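Local coordinates for entry-fusion complex associated protein OPG083 (PDB 6CJ6), which takes part in the poxvirus entry-fusion complex, which merges viral and cellular membranes and opens a pore that admits the virion core to the host cytoplasm, at residues D118-D123 and E146-L151. Sequence-based numbering, arbitrary orientation.
Sequences DIQKLD and EANCGL. Unlike the reference sequence in segment 146-151: A147 (reference Arg). With MOH (methanol), chain B.
Q120 and N148 join strand and helix through one fairly straight amide-amide hydrogen bond, N148 ND2 to Q120 OE1 at 2.8 Å. Q120 OE1 lies almost in the amide plane of N148, whereas ND2 stands well above the carbonyl plane of Q120, off its lone pairs; the two amides are turned 56° against each other. Q120 reaches across because CG is anti to its backbone N (chi1 174°) and the chain stays extended beyond it.

Both buried amides have further partners: N148 ND2 also bonds to N141 OD1, and Q120 NE2 to A145 O just before the helical segment. Q120 is thus held through both its O and its N, and N148 ND2 has two acceptors, which should limit rotation of either amide. N148 OD1 lies 3.1 Å from the methanol O, a weak contact with a molecule probably from the crystallisation liquor.

Van der Waals contact supplies the rest. The Q120 amide also lies against N148 CB, with CD 3.5 Å from it. Two residues further along the strand, L122 CD1 sits 3.7 Å from the backbone O of the same N148, an apolar methyl against a carbonyl. In all, 194 Å² is buried.

Q120, with K121 and Y110, also lines the pocket holding 2-(2-methoxyethoxy)ethanol, probably from the crystallisation liquor.

The contact packs a helix beside a parallel sheet: residues 146-151 run alongside residues 119-123, axes 13° apart and 9.0 Å at closest approach. Backbone bonds from Q120 and L122 tie the strand to strand 36-41, whose I37 touches N148. Helix 102-113 flanks the contact through Y110, which meets Q120 and C149, and through the C107-C149 disulfide; helix 59-74 packs against A147 and L151.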
# COMPACT_ATOMS: atom_id res chain seq x y z
N ASP A 118 10.53 -5.62 -16.52
CA ASP A 118 10.93 -4.65 -15.50
C ASP A 118 9.87 -3.61 -15.17
O ASP A 118 10.10 -2.80 -14.27
CB ASP A 118 12.20 -3.92 -15.96
CG ASP A 118 13.39 -4.85 -16.10
OD1 ASP A 118 13.50 -5.52 -17.15
OD2 ASP A 118 14.22 -4.90 -15.17
N ILE A 119 8.74 -3.58 -15.88
CA ILE A 119 7.72 -2.56 -15.68
C ILE A 119 6.49 -3.22 -15.08
O ILE A 119 6.05 -4.28 -15.54
CB ILE A 119 7.39 -1.81 -16.99
CG1 ILE A 119 8.24 -0.54 -17.11
CG2 ILE A 119 5.93 -1.42 -17.05
CD1 ILE A 119 9.73 -0.76 -17.01
N GLN A 120 5.93 -2.59 -14.04
CA GLN A 120 4.77 -3.11 -13.34
C GLN A 120 3.61 -2.13 -13.49
O GLN A 120 3.79 -0.92 -13.36
CB GLN A 120 5.08 -3.32 -11.85
CG GLN A 120 3.89 -3.72 -10.99
CD GLN A 120 4.29 -4.58 -9.80
OE1 GLN A 120 5.41 -4.47 -9.30
NE2 GLN A 120 3.38 -5.45 -9.36
N LYS A 121 2.43 -2.67 -13.78
CA LYS A 121 1.19 -1.90 -13.74
C LYS A 121 0.61 -1.99 -12.34
O LYS A 121 0.70 -3.04 -11.68
CB LYS A 121 0.19 -2.47 -14.75
CG LYS A 121 -1.18 -1.79 -14.75
CD LYS A 121 -2.27 -2.70 -14.20
CE LYS A 121 -2.49 -3.90 -15.11
NZ LYS A 121 -3.57 -4.80 -14.60
N LEU A 122 0.03 -0.89 -11.86
CA LEU A 122 -0.55 -0.84 -10.53
C LEU A 122 -1.97 -0.29 -10.60
O LEU A 122 -2.19 0.78 -11.19
CB LEU A 122 0.30 0.02 -9.59
CG LEU A 122 0.37 -0.51 -8.16
CD1 LEU A 122 0.81 -1.96 -8.16
CD2 LEU A 122 1.31 0.33 -7.31
N ASP A 123 -2.92 -1.01 -10.01
CA ASP A 123 -4.33 -0.65 -10.01
C ASP A 123 -4.66 -0.04 -8.65
O ASP A 123 -4.58 -0.72 -7.63
CB ASP A 123 -5.18 -1.89 -10.29
CG ASP A 123 -6.67 -1.58 -10.39
OD1 ASP A 123 -7.06 -0.41 -10.25
OD2 ASP A 123 -7.45 -2.53 -10.62
N GLU A 146 6.11 -8.61 -6.08
CA GLU A 146 5.24 -9.18 -5.06
C GLU A 146 4.92 -8.16 -3.97
O GLU A 146 3.79 -8.11 -3.48
CB GLU A 146 5.83 -10.47 -4.48
CG GLU A 146 7.35 -10.50 -4.36
CD GLU A 146 8.04 -10.84 -5.67
OE1 GLU A 146 7.85 -11.97 -6.18
OE2 GLU A 146 8.78 -9.98 -6.20
N ALA A 147 5.89 -7.32 -3.60
CA ALA A 147 5.62 -6.28 -2.61
C ALA A 147 4.71 -5.20 -3.17
O ALA A 147 3.81 -4.72 -2.47
CB ALA A 147 6.93 -5.68 -2.09
N ASN A 148 4.92 -4.80 -4.43
CA ASN A 148 4.01 -3.86 -5.06
C ASN A 148 2.59 -4.42 -5.12
O ASN A 148 1.61 -3.67 -4.99
CB ASN A 148 4.49 -3.50 -6.47
CG ASN A 148 5.71 -2.61 -6.47
OD1 ASN A 148 6.04 -1.98 -5.46
ND2 ASN A 148 6.37 -2.51 -7.61
N CYS A 149 2.46 -5.73 -5.33
CA CYS A 149 1.15 -6.37 -5.26
C CYS A 149 0.53 -6.22 -3.88
O CYS A 149 -0.68 -6.02 -3.76
CB CYS A 149 1.28 -7.85 -5.62
SG CYS A 149 -0.11 -8.87 -5.06
N GLY A 150 1.35 -6.31 -2.84
CA GLY A 150 0.83 -6.15 -1.49
C GLY A 150 0.32 -4.74 -1.24
O GLY A 150 -0.76 -4.55 -0.67
N LEU A 151 1.07 -3.74 -1.68
CA LEU A 151 0.62 -2.36 -1.53
C LEU A 151 -0.66 -2.12 -2.32
O LEU A 151 -1.57 -1.43 -1.85
CB LEU A 151 1.73 -1.40 -1.98
CG LEU A 151 1.52 0.08 -1.69
CD1 LEU A 151 1.35 0.31 -0.20
CD2 LEU A 151 2.70 0.89 -2.23
C MOH B . 5.87 -1.93 -1.07
O MOH B . 5.48 -1.74 -2.41